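Hypothetical protein VC1899 (Vibrio cholerae, PDB 1XMX) is of unknown function but carries a Card1-like endonuclease domain of the PD-(D/E)XK clan and probably binds nucleic acid. Local coordinates at residues A[151-156]-A[330-335]; A[270-275]-A[296-301]; A[276-281]-A[291-296]; A[305-310]-A[338-343]. One frame throughout, in Å; residues are numbered along the deposited sequence.

Interaction 1. Residues A[151-156]-A[330-335]; sequences FGARGE and DLLGGL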
loop_
_atom_site.group_PDB
_atom_site.type_symbol
_atom_site.label_atom_id
_atom_site.label_comp_id
_atom_site.label_asym_id
_atom_site.label_seq_id
_atom_site.Cartn_x
_atom_site.Cartn_y
_atom_site.Cartn_z
ATOM N N PHE A 151 -10.173 -3.554 -3.453
ATOM C CA PHE A 151 -9.716 -3.952 -4.783
ATOM C C PHE A 151 -9.737 -5.450 -5.098
ATOM O O PHE A 151 -9.123 -5.904 -6.067
ATOM C CB PHE A 151 -8.363 -3.329 -5.095
ATOM C CG PHE A 151 -8.454 -1.853 -5.389
ATOM C CD1 PHE A 151 -8.773 -1.404 -6.658
ATOM C CD2 PHE A 151 -8.216 -0.915 -4.404
ATOM C CE1 PHE A 151 -8.872 -0.072 -6.925
ATOM C CE2 PHE A 151 -8.303 0.417 -4.682
ATOM C CZ PHE A 151 -8.624 0.844 -5.941
ATOM N N GLY A 152 -10.446 -6.209 -4.276
ATOM C CA GLY A 152 -10.766 -7.595 -4.615
ATOM C C GLY A 152 -9.764 -8.637 -4.184
ATOM O O GLY A 152 -9.786 -9.773 -4.695
ATOM N N ALA A 153 -8.934 -8.262 -3.217
ATOM C CA ALA A 153 -7.815 -9.046 -2.754
ATOM C C ALA A 153 -7.991 -9.170 -1.251
ATOM O O ALA A 153 -8.883 -8.552 -0.663
ATOM C CB ALA A 153 -6.494 -8.338 -3.082
ATOM N N ARG A 154 -7.200 -10.002 -0.623
ATOM C CA ARG A 154 -7.251 -10.065 0.826
ATOM C C ARG A 154 -5.841 -10.288 1.338
ATOM O O ARG A 154 -5.097 -11.100 0.772
ATOM C CB ARG A 154 -8.145 -11.206 1.255
ATOM C CG ARG A 154 -7.630 -11.926 2.453
ATOM C CD ARG A 154 -8.490 -13.110 2.702
ATOM N NE ARG A 154 -8.107 -14.262 1.906
ATOM C CZ ARG A 154 -7.317 -15.212 2.382
ATOM N NH1 ARG A 154 -6.850 -15.100 3.625
ATOM N NH2 ARG A 154 -6.991 -16.258 1.625
ATOM N N GLY A 155 -5.467 -9.570 2.391
ATOM C CA GLY A 155 -4.103 -9.684 2.924
ATOM C C GLY A 155 -4.111 -10.461 4.214
ATOM O O GLY A 155 -5.095 -10.426 4.941
ATOM N N GLU A 156 -3.022 -11.182 4.483
ATOM C CA GLU A 156 -2.771 -11.761 5.790
ATOM C C GLU A 156 -1.568 -11.027 6.399
ATOM O O GLU A 156 -0.555 -10.841 5.719
ATOM C CB GLU A 156 -2.527 -13.278 5.660
ATOM C CG GLU A 156 -3.770 -14.082 5.246
ATOM C CD GLU A 156 -3.498 -15.579 5.055
ATOM O OE1 GLU A 156 -2.332 -16.025 5.202
ATOM O OE2 GLU A 156 -4.460 -16.334 4.750
ATOM N N ASP A 330 -1.175 -0.966 -9.607
ATOM C CA ASP A 330 -2.456 -0.760 -10.290
ATOM C C ASP A 330 -3.588 -1.596 -9.728
ATOM O O ASP A 330 -4.622 -1.073 -9.309
ATOM C CB ASP A 330 -2.280 -1.033 -11.791
ATOM C CG ASP A 330 -1.254 -0.062 -12.454
ATOM O OD1 ASP A 330 -1.114 1.112 -11.942
ATOM O OD2 ASP A 330 -0.588 -0.470 -13.464
ATOM N N LEU A 331 -3.375 -2.906 -9.699
ATOM C CA LEU A 331 -4.384 -3.868 -9.355
ATOM C C LEU A 331 -4.746 -3.855 -7.870
ATOM O O LEU A 331 -5.835 -4.298 -7.500
ATOM C CB LEU A 331 -3.884 -5.278 -9.744
ATOM C CG LEU A 331 -4.402 -5.835 -11.099
ATOM C CD1 LEU A 331 -3.321 -6.243 -12.028
ATOM C CD2 LEU A 331 -5.354 -7.024 -10.904
ATOM N N LEU A 332 -3.836 -3.392 -7.004
ATOM C CA LEU A 332 -4.111 -3.441 -5.553
ATOM C C LEU A 332 -4.517 -2.087 -4.932
ATOM O O LEU A 332 -5.038 -2.006 -3.791
ATOM C CB LEU A 332 -2.915 -4.075 -4.785
ATOM C CG LEU A 332 -2.479 -5.538 -5.148
ATOM C CD1 LEU A 332 -1.290 -5.954 -4.366
ATOM C CD2 LEU A 332 -3.529 -6.607 -4.921
ATOM N N GLY A 333 -4.244 -1.006 -5.634
ATOM C CA GLY A 333 -4.585 0.278 -5.068
ATOM C C GLY A 333 -5.087 1.279 -6.072
ATOM O O GLY A 333 -5.242 2.460 -5.738
ATOM N N GLY A 334 -5.240 0.855 -7.320
ATOM C CA GLY A 334 -5.865 1.695 -8.317
ATOM C C GLY A 334 -5.018 2.844 -8.716
ATOM O O GLY A 334 -3.804 2.791 -8.599
ATOM N N LEU A 335 -5.658 3.904 -9.190
ATOM C CA LEU A 335 -4.960 4.934 -9.938
ATOM C C LEU A 335 -4.024 5.815 -9.122
ATOM O O LEU A 335 -3.086 6.400 -9.659
ATOM C CB LEU A 335 -5.948 5.843 -10.662
ATOM C CG LEU A 335 -6.884 5.310 -11.742
ATOM C CD1 LEU A 335 -7.636 6.480 -12.429
ATOM C CD2 LEU A 335 -6.041 4.580 -12.741
#

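Interaction 2. Residues A[270-275]-A[296-301]; sequences PTIQDR and VATVVN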
loop_
_atom_site.group_PDB
_atom_site.type_symbol
_atom_site.label_atom_id
_atom_site.label_comp_id
_atom_site.label_asym_id
_atom_site.label_seq_id
_atom_site.Cartn_x
_atom_site.Cartn_y
_atom_site.Cartn_z
ATOM N N PRO A 270 2.208 12.338 10.173
ATOM C CA PRO A 270 0.883 11.667 10.346
ATOM C C PRO A 270 0.164 11.245 9.063
ATOM O O PRO A 270 -0.762 10.461 9.160
ATOM C CB PRO A 270 0.019 12.695 11.124
ATOM C CG PRO A 270 0.705 14.036 10.917
ATOM C CD PRO A 270 2.233 13.684 10.766
ATOM N N THR A 271 0.568 11.720 7.884
ATOM C CA THR A 271 -0.054 11.225 6.628
ATOM C C THR A 271 0.238 9.733 6.398
ATOM O O THR A 271 -0.401 9.120 5.613
ATOM C CB THR A 271 0.393 12.037 5.368
ATOM O OG1 THR A 271 1.836 12.082 5.306
ATOM C CG2 THR A 271 -0.145 13.475 5.403
ATOM N N ILE A 272 1.227 9.152 7.082
ATOM C CA ILE A 272 1.482 7.718 6.921
ATOM C C ILE A 272 0.571 7.075 7.933
ATOM O O ILE A 272 0.834 7.102 9.124
ATOM C CB ILE A 272 2.958 7.356 7.223
ATOM C CG1 ILE A 272 3.903 8.187 6.340
ATOM C CG2 ILE A 272 3.193 5.846 7.043
ATOM C CD1 ILE A 272 5.340 8.050 6.681
ATOM N N GLN A 273 -0.507 6.491 7.472
ATOM C CA GLN A 273 -1.608 6.213 8.345
ATOM C C GLN A 273 -1.626 4.706 8.654
ATOM O O GLN A 273 -2.312 4.274 9.557
ATOM C CB GLN A 273 -2.866 6.722 7.641
ATOM C CG GLN A 273 -3.271 5.854 6.439
ATOM C CD GLN A 273 -4.013 6.641 5.421
ATOM O OE1 GLN A 273 -3.446 7.527 4.800
ATOM N NE2 GLN A 273 -5.286 6.360 5.267
ATOM N N ASP A 274 -0.844 3.920 7.912
ATOM C CA ASP A 274 -0.762 2.467 8.099
ATOM C C ASP A 274 0.549 1.879 7.508
ATOM O O ASP A 274 1.072 2.396 6.551
ATOM C CB ASP A 274 -1.990 1.725 7.535
ATOM C CG ASP A 274 -2.142 0.316 8.152
ATOM O OD1 ASP A 274 -1.531 0.063 9.212
ATOM O OD2 ASP A 274 -2.853 -0.543 7.625
ATOM N N ARG A 275 1.058 0.786 8.060
ATOM C CA ARG A 275 2.291 0.191 7.537
ATOM C C ARG A 275 2.331 -1.230 7.943
ATOM O O ARG A 275 1.833 -1.568 9.016
ATOM C CB ARG A 275 3.557 0.860 8.077
ATOM C CG ARG A 275 3.545 0.931 9.565
ATOM C CD ARG A 275 4.873 1.479 10.195
ATOM N NE ARG A 275 4.543 1.693 11.598
ATOM C CZ ARG A 275 4.667 0.764 12.539
ATOM N NH1 ARG A 275 5.240 -0.394 12.249
ATOM N NH2 ARG A 275 4.278 1.017 13.781
ATOM N N VAL A 296 7.127 -4.180 2.096
ATOM C CA VAL A 296 6.637 -3.164 3.028
ATOM C C VAL A 296 5.505 -2.479 2.310
ATOM O O VAL A 296 5.646 -2.036 1.160
ATOM C CB VAL A 296 7.719 -2.112 3.421
ATOM C CG1 VAL A 296 7.166 -1.084 4.512
ATOM C CG2 VAL A 296 8.977 -2.801 3.897
ATOM N N ALA A 297 4.355 -2.467 2.952
ATOM C CA ALA A 297 3.181 -1.786 2.426
ATOM C C ALA A 297 2.818 -0.655 3.381
ATOM O O ALA A 297 2.845 -0.849 4.599
ATOM C CB ALA A 297 2.014 -2.749 2.326
ATOM N N THR A 298 2.470 0.512 2.823
ATOM C CA THR A 298 1.898 1.630 3.596
ATOM C C THR A 298 0.660 2.218 2.914
ATOM O O THR A 298 0.403 1.979 1.726
ATOM C CB THR A 298 2.890 2.785 3.805
ATOM O OG1 THR A 298 3.281 3.301 2.533
ATOM C CG2 THR A 298 4.130 2.323 4.494
ATOM N N VAL A 299 -0.137 2.953 3.680
ATOM C CA VAL A 299 -1.078 3.899 3.076
ATOM C C VAL A 299 -0.613 5.283 3.561
ATOM O O VAL A 299 -0.361 5.485 4.776
ATOM C CB VAL A 299 -2.582 3.619 3.478
ATOM C CG1 VAL A 299 -3.536 4.628 2.784
ATOM C CG2 VAL A 299 -2.996 2.207 3.100
ATOM N N VAL A 300 -0.568 6.244 2.632
ATOM C CA VAL A 300 -0.138 7.585 2.923
ATOM C C VAL A 300 -1.052 8.528 2.181
ATOM O O VAL A 300 -1.192 8.396 0.989
ATOM C CB VAL A 300 1.288 7.846 2.383
ATOM C CG1 VAL A 300 1.782 9.209 2.816
ATOM C CG2 VAL A 300 2.251 6.652 2.811
ATOM N N ASN A 301 -1.642 9.500 2.896
ATOM C CA ASN A 301 -2.600 10.403 2.327
ATOM C C ASN A 301 -3.660 9.631 1.546
ATOM O O ASN A 301 -4.016 10.017 0.415
ATOM C CB ASN A 301 -1.959 11.511 1.486
ATOM C CG ASN A 301 -2.962 12.662 1.216
ATOM O OD1 ASN A 301 -3.813 12.922 2.029
ATOM N ND2 ASN A 301 -2.838 13.327 0.093
#

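Interaction 3. Residues A[276-281]-A[291-296]; sequences SLNVQV and RNELDV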
loop_
_atom_site.group_PDB
_atom_site.type_symbol
_atom_site.label_atom_id
_atom_site.label_comp_id
_atom_site.label_asym_id
_atom_site.label_seq_id
_atom_site.Cartn_x
_atom_site.Cartn_y
_atom_site.Cartn_z
ATOM N N SER A 276 2.992 -2.054 7.125
ATOM C CA SER A 276 3.074 -3.471 7.407
ATOM C C SER A 276 4.292 -4.090 6.763
ATOM O O SER A 276 4.787 -3.567 5.787
ATOM C CB SER A 276 1.821 -4.157 6.891
ATOM O OG SER A 276 1.483 -5.188 7.798
ATOM N N LEU A 277 4.726 -5.233 7.292
ATOM C CA LEU A 277 5.885 -5.984 6.843
ATOM C C LEU A 277 5.438 -7.303 6.263
ATOM O O LEU A 277 4.727 -8.048 6.897
ATOM C CB LEU A 277 6.855 -6.231 8.037
ATOM C CG LEU A 277 8.216 -6.901 7.792
ATOM C CD1 LEU A 277 9.045 -6.173 6.663
ATOM C CD2 LEU A 277 9.060 -6.992 9.093
ATOM N N ASN A 278 5.823 -7.569 5.031
ATOM C CA ASN A 278 5.584 -8.854 4.378
ATOM C C ASN A 278 4.114 -9.280 4.351
ATOM O O ASN A 278 3.772 -10.388 4.780
ATOM C CB ASN A 278 6.469 -9.955 4.983
ATOM C CG ASN A 278 7.914 -9.861 4.499
ATOM O OD1 ASN A 278 8.160 -9.782 3.291
ATOM N ND2 ASN A 278 8.876 -9.874 5.432
ATOM N N VAL A 279 3.260 -8.399 3.841
ATOM C CA VAL A 279 1.858 -8.697 3.715
ATOM C C VAL A 279 1.688 -9.814 2.675
ATOM O O VAL A 279 2.206 -9.702 1.556
ATOM C CB VAL A 279 1.099 -7.433 3.266
ATOM C CG1 VAL A 279 -0.393 -7.687 3.329
ATOM C CG2 VAL A 279 1.476 -6.241 4.165
ATOM N N GLN A 280 1.031 -10.911 3.059
ATOM C CA GLN A 280 0.582 -11.926 2.083
ATOM C C GLN A 280 -0.760 -11.515 1.447
ATOM O O GLN A 280 -1.687 -11.229 2.153
ATOM C CB GLN A 280 0.443 -13.293 2.749
ATOM C CG GLN A 280 1.643 -13.675 3.614
ATOM C CD GLN A 280 2.911 -13.796 2.777
ATOM O OE1 GLN A 280 3.951 -13.174 3.059
ATOM N NE2 GLN A 280 2.824 -14.578 1.724
ATOM N N VAL A 281 -0.854 -11.527 0.113
ATOM C CA VAL A 281 -2.018 -10.999 -0.606
ATOM C C VAL A 281 -2.555 -12.128 -1.483
ATOM O O VAL A 281 -1.794 -12.747 -2.251
ATOM C CB VAL A 281 -1.654 -9.833 -1.574
ATOM C CG1 VAL A 281 -2.933 -9.227 -2.251
ATOM C CG2 VAL A 281 -0.820 -8.786 -0.900
ATOM N N ARG A 291 -1.219 -15.464 -5.576
ATOM C CA ARG A 291 -0.612 -15.055 -4.283
ATOM C C ARG A 291 0.543 -14.087 -4.577
ATOM O O ARG A 291 1.316 -14.306 -5.509
ATOM C CB ARG A 291 -0.091 -16.288 -3.508
ATOM C CG ARG A 291 0.254 -16.100 -1.993
ATOM C CD ARG A 291 1.171 -14.922 -1.700
ATOM N NE ARG A 291 2.352 -15.247 -0.866
ATOM C CZ ARG A 291 3.646 -15.158 -1.254
ATOM N NH1 ARG A 291 3.953 -14.757 -2.497
ATOM N NH2 ARG A 291 4.647 -15.469 -0.400
ATOM N N ASN A 292 0.615 -12.997 -3.817
ATOM C CA ASN A 292 1.686 -12.044 -3.940
ATOM C C ASN A 292 2.166 -11.714 -2.539
ATOM O O ASN A 292 1.484 -12.025 -1.592
ATOM C CB ASN A 292 1.193 -10.782 -4.635
ATOM C CG ASN A 292 0.985 -10.976 -6.137
ATOM O OD1 ASN A 292 1.953 -11.178 -6.912
ATOM N ND2 ASN A 292 -0.282 -10.889 -6.564
ATOM N N GLU A 293 3.354 -11.117 -2.407
ATOM C CA GLU A 293 3.826 -10.635 -1.092
ATOM C C GLU A 293 4.246 -9.185 -1.186
ATOM O O GLU A 293 4.995 -8.837 -2.068
ATOM C CB GLU A 293 5.013 -11.452 -0.577
ATOM C CG GLU A 293 5.601 -10.884 0.713
ATOM C CD GLU A 293 6.644 -11.795 1.299
ATOM O OE1 GLU A 293 7.806 -11.785 0.816
ATOM O OE2 GLU A 293 6.296 -12.541 2.240
ATOM N N LEU A 294 3.780 -8.335 -0.278
ATOM C CA LEU A 294 4.220 -6.936 -0.260
ATOM C C LEU A 294 5.286 -6.769 0.831
ATOM O O LEU A 294 5.004 -6.937 2.021
ATOM C CB LEU A 294 3.026 -5.967 -0.045
ATOM C CG LEU A 294 1.760 -6.175 -0.832
ATOM C CD1 LEU A 294 0.701 -5.163 -0.489
ATOM C CD2 LEU A 294 1.999 -6.096 -2.310
ATOM N N ASP A 295 6.533 -6.517 0.421
ATOM C CA ASP A 295 7.635 -6.466 1.374
ATOM C C ASP A 295 7.357 -5.434 2.483
ATOM O O ASP A 295 7.339 -5.778 3.665
ATOM C CB ASP A 295 8.987 -6.269 0.661
ATOM C CG ASP A 295 9.339 -7.435 -0.269
ATOM O OD1 ASP A 295 8.796 -8.550 -0.087
ATOM O OD2 ASP A 295 10.134 -7.253 -1.218
ATOM N N VAL A 296 7.127 -4.180 2.096
ATOM C CA VAL A 296 6.637 -3.164 3.028
ATOM C C VAL A 296 5.505 -2.479 2.310
ATOM O O VAL A 296 5.646 -2.036 1.160
ATOM C CB VAL A 296 7.719 -2.112 3.421
ATOM C CG1 VAL A 296 7.166 -1.084 4.512
ATOM C CG2 VAL A 296 8.977 -2.801 3.897
HETATM O O HOH W 1 -2.527 -11.594 -5.363
#

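Interaction 4. Residues A[305-310]-A[338-343]; sequences HIIECK and RAMLVS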
loop_
_atom_site.group_PDB
_atom_site.type_symbol
_atom_site.label_atom_id
_atom_site.label_comp_id
_atom_site.label_asym_id
_atom_site.label_seq_id
_atom_site.Cartn_x
_atom_site.Cartn_y
_atom_site.Cartn_z
ATOM N N HIS A 305 0.883 2.746 -0.865
ATOM C CA HIS A 305 2.308 2.809 -1.254
ATOM C C HIS A 305 2.953 1.453 -0.969
ATOM O O HIS A 305 2.970 0.996 0.189
ATOM C CB HIS A 305 3.064 3.821 -0.419
ATOM C CG HIS A 305 2.860 5.232 -0.862
ATOM N ND1 HIS A 305 1.611 5.826 -0.895
ATOM C CD2 HIS A 305 3.728 6.149 -1.335
ATOM C CE1 HIS A 305 1.732 7.064 -1.344
ATOM N NE2 HIS A 305 3.010 7.292 -1.607
ATOM N N ILE A 306 3.455 0.822 -2.026
ATOM C CA ILE A 306 4.150 -0.467 -1.909
ATOM C C ILE A 306 5.658 -0.358 -2.176
ATOM O O ILE A 306 6.126 0.211 -3.187
ATOM C CB ILE A 306 3.608 -1.503 -2.931
ATOM C CG1 ILE A 306 2.117 -1.707 -2.772
ATOM C CG2 ILE A 306 4.308 -2.926 -2.728
ATOM C CD1 ILE A 306 1.568 -2.393 -4.056
ATOM N N ILE A 307 6.420 -1.011 -1.318
ATOM C CA ILE A 307 7.861 -1.022 -1.476
ATOM C C ILE A 307 8.314 -2.477 -1.616
ATOM O O ILE A 307 8.033 -3.318 -0.720
ATOM C CB ILE A 307 8.541 -0.366 -0.264
ATOM C CG1 ILE A 307 8.003 1.046 -0.066
ATOM C CG2 ILE A 307 10.105 -0.347 -0.466
ATOM C CD1 ILE A 307 8.409 1.678 1.271
ATOM N N GLU A 308 8.962 -2.766 -2.748
ATOM C CA GLU A 308 9.618 -4.041 -2.940
ATOM C C GLU A 308 11.075 -3.825 -2.553
ATOM O O GLU A 308 11.698 -2.851 -3.012
ATOM C CB GLU A 308 9.617 -4.453 -4.409
ATOM C CG GLU A 308 10.080 -5.908 -4.599
ATOM C CD GLU A 308 9.788 -6.449 -5.979
ATOM O OE1 GLU A 308 9.011 -5.803 -6.714
ATOM O OE2 GLU A 308 10.344 -7.522 -6.345
ATOM N N CYS A 309 11.594 -4.707 -1.702
ATOM C CA CYS A 309 13.041 -4.771 -1.401
ATOM C C CYS A 309 13.737 -5.936 -2.148
ATOM O O CYS A 309 13.261 -7.061 -2.108
ATOM C CB CYS A 309 13.273 -4.847 0.104
ATOM S SG CYS A 309 12.439 -3.472 0.922
ATOM N N LYS A 310 14.781 -5.624 -2.906
ATOM C CA LYS A 310 15.673 -6.634 -3.459
ATOM C C LYS A 310 17.073 -6.527 -2.835
ATOM O O LYS A 310 17.631 -5.430 -2.669
ATOM C CB LYS A 310 15.761 -6.554 -4.983
ATOM C CG LYS A 310 14.487 -7.052 -5.694
ATOM C CD LYS A 310 14.640 -6.977 -7.210
ATOM C CE LYS A 310 15.506 -8.083 -7.784
ATOM N NZ LYS A 310 15.244 -9.359 -7.009
ATOM N N ARG A 338 1.078 4.053 -5.405
ATOM C CA ARG A 338 2.482 4.335 -5.754
ATOM C C ARG A 338 3.378 3.181 -5.329
ATOM O O ARG A 338 3.102 2.506 -4.354
ATOM C CB ARG A 338 2.941 5.620 -5.094
ATOM C CG ARG A 338 2.532 6.774 -5.977
ATOM C CD ARG A 338 2.365 8.158 -5.363
ATOM N NE ARG A 338 3.140 8.454 -4.167
ATOM C CZ ARG A 338 4.334 9.059 -4.110
ATOM N NH1 ARG A 338 5.028 9.432 -5.195
ATOM N NH2 ARG A 338 4.832 9.250 -2.926
ATOM N N ALA A 339 4.453 2.966 -6.069
ATOM C CA ALA A 339 5.366 1.886 -5.727
ATOM C C ALA A 339 6.841 2.255 -5.912
ATOM O O ALA A 339 7.240 3.000 -6.804
ATOM C CB ALA A 339 5.000 0.556 -6.501
ATOM N N MET A 340 7.643 1.653 -5.054
ATOM C CA MET A 340 9.063 1.893 -5.018
ATOM C C MET A 340 9.831 0.541 -5.035
ATOM O O MET A 340 9.389 -0.445 -4.442
ATOM C CB MET A 340 9.337 2.578 -3.695
ATOM C CG MET A 340 10.798 2.583 -3.362
ATOM S SD MET A 340 11.233 3.554 -1.934
ATOM C CE MET A 340 11.149 5.260 -2.623
ATOM N N LEU A 341 10.985 0.507 -5.686
ATOM C CA LEU A 341 11.893 -0.655 -5.501
ATOM C C LEU A 341 13.121 -0.196 -4.734
ATOM O O LEU A 341 13.798 0.738 -5.150
ATOM C CB LEU A 341 12.267 -1.280 -6.849
ATOM C CG LEU A 341 13.368 -2.329 -6.908
ATOM C CD1 LEU A 341 12.986 -3.551 -6.078
ATOM C CD2 LEU A 341 13.613 -2.718 -8.396
ATOM N N VAL A 342 13.382 -0.828 -3.583
ATOM C CA VAL A 342 14.637 -0.569 -2.866
ATOM C C VAL A 342 15.606 -1.724 -3.204
ATOM O O VAL A 342 15.267 -2.886 -2.995
ATOM C CB VAL A 342 14.411 -0.433 -1.338
ATOM C CG1 VAL A 342 15.773 -0.284 -0.606
ATOM C CG2 VAL A 342 13.412 0.780 -1.044
ATOM N N SER A 343 16.778 -1.394 -3.742
ATOM C CA SER A 343 17.708 -2.392 -4.239
ATOM C C SER A 343 19.060 -2.209 -3.551
ATOM O O SER A 343 19.602 -1.114 -3.537
ATOM C CB SER A 343 17.891 -2.258 -5.754
ATOM O OG SER A 343 18.720 -3.315 -6.239
#

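Interaction 1. Residues A[151-156]-A[330-335]
Phe-151 and Leu-332 mark the closest approach of the two backbones, their CA atoms lying 5.7 Å apart. Each segment leaves a helix here: Phe-151 is the first residue beyond helix 144-150, and Gly-334 is the first residue after helix 321-333 to leave helical backbone angles, with a positive phi, while its N bonds back to Asp-330 O at 2.8 Å. No hydrogen bond joins the segments, so the contact rests on packing, and the Phe-151 ring carries most of it. CG stands beside the backbone N (chi1 -74°), and the ring lies with one face over Gly-333 and Gly-334. Gly-333 CA makes a CH-pi contact with that face, 4.1 Å from the ring centroid and 25° off the normal. On the same face Gly-334 N lies 3.7 Å from CZ, toward the rim, where the absence of a CB on Gly-334 permits so close a fit. The ring atom CD2 meets Leu-332 O obliquely at 3.4 Å, and Phe-151 CB comes within 3.6 Å of Leu-331 O. Farther along, Ala-153 CB touches Leu-332 CD2 at 3.9 Å, on the way into strand 154-156, which pairs with strand 279-285 through Tyr-282 and Gln-280. The whole is an example of two helix ends packed together, one of them finished by a Schellman motif with Gly-152 as its C-prime residue.

Interaction 2. Residues A[270-275]-A[296-301]
Gln-273 and Asp-274 both face Val-299, forming a classic beta bulge in an antiparallel pair of strands whose short axes approach to 4.6 Å. The bulge shifts the register by one: Ile-272 pairs with Val-300 before it and Arg-275 with Thr-298 after it. Packing is tight at the bulge. Gln-273 N bonds to Val-299 O at 2.9 Å, almost in line with the carbonyl, and the side chain, extended beyond CG, crosses Val-299 obliquely. Its CG lies between the backbone N and the carbonyl carbon (chi1 72°), and its CD presses on Val-299 CG1 at 3.4 Å. The amide is fixed at both ends from outside the pair, OE1 by Asn-302 N and NE2 by Ile-142 O. On the other face Ile-272 CG1 and Val-300 CG2 lie side by side at 4.2 Å, and Phe-379 of helix 371-380 packs against both residues. The Arg-275 end is looser. There CB reaches Thr-298 CG2 at 3.9 Å, but the rest of the chain runs away from the partner strand toward helix 243-266, where Gln-266 OE1 accepts from NE. Asp-274 likewise spends its OD2 elsewhere, on Ile-144 N. Its backbone carbonyl serves the pairing less squarely: Val-299 N approaches Asp-274 O at 3.2 Å from above the carbonyl plane, 41° out of it.

Interaction 3. Residues A[276-281]-A[291-296]
Leu-294 and Val-281 bring together the buried face of an antiparallel strand pair, and the leucine side chain can be followed outward atom by atom. Its CB lies 4.1 Å from Val-279 CB, the directly paired residue. CG, set beside the backbone N (chi1 -45°), meets Val-281 CG2 at 3.7 Å. Both branches stay near the same methyl, CD1 at 4.0 Å and CD2 at 4.1 Å from Val-281 CG2. Beyond this pair the leucine touches Leu-332 of helix 321-333 and Ile-306 of the next strand, so it is packed from several directions. The backbones are joined by reciprocal bonds between Val-279 and Leu-294 and between Val-281 and Asn-292. At the far end Asn-278 N donates to Asp-295 O at 2.7 Å, nearly straight at N-H but from above the carbonyl plane. Asn-292 extends the polar network: its ND2 donates to a water at 2.6 Å, which returns a weak bond to Val-281 O, and its OD1 is taken by Lys-324 NZ. Asn-278 adopts positive phi and shares Leu-294 with Val-279, which defines a G1 beta bulge. This bulged hairpin is part of the Card1-like nuclease domain, and it carries Asp-295, whose place in the sequence is consistent with the first acidic residue of a PD-(D/E)XK signature.

Interaction 4. Residues A[305-310]-A[338-343]
His-305 and Arg-338 open a parallel strand pair that belongs to a beta-alpha-beta crossover, with helix 321-333 as the connection. Five backbone hydrogen bonds join the strands. The N atoms of Ile-306, Glu-308 and Lys-310 donate to the O atoms of Arg-338, Met-340 and Val-342, and the N atoms of Met-340 and Val-342 return bonds to Ile-306 O and Glu-308 O. The shortest of the five, Val-342 N to Glu-308 O, measures 2.7 Å. At the His-305 end a side-chain bond is added. Arg-338 NH2 donates to His-305 NE2 at 3.0 Å, bent to 136° at the hydrogen but in the plane of the imidazole. The other ring nitrogen, ND1, is bonded to Lys-303 O, which would fix the ring's rotation. The flat groups stand 75° apart, and Arg-338 CB sits over one face of the ring, 4.0 Å from its centroid. Trp-378 of helix 371-380 completes the cluster, its ring edge-to-face with His-305 and in cation-pi contact with Arg-338. Glu-308, Cys-309 and Lys-310 fit the E-X-K part of a PD-(D/E)XK signature, and Asp-295 OD2 bonds to Cys-309 N. On the Glu-308 and Lys-310 face, Leu-341 CD1 touches both aliphatic stems, 3.9 Å from Glu-308 CB and 3.8 Å from Lys-310 CG.

All four contacts reach one mixed sheet that includes strands of the Card1-like endonuclease domain, with centres 11 to 16 Å apart. Interactions 2 and 3 share Val-296 on the long strand 288-300, which bends between them, and interaction 3 is nested inside the loop closed by interaction 2. Interaction 4 follows both along the chain and adjoins them through strand 303-310, so Asp-295 of interaction 3 lies beside Glu-308 of interaction 4, consistent with the acidic pair of a PD-(D/E)XK centre, though no site is established here. Interaction 1 spans the longest loop and crosses interaction 4 in sequence. In it the chain entering strand 154-156, paired with strand 279-285, meets helix 321-333, and Leu-332 packs on Val-281 and Leu-294.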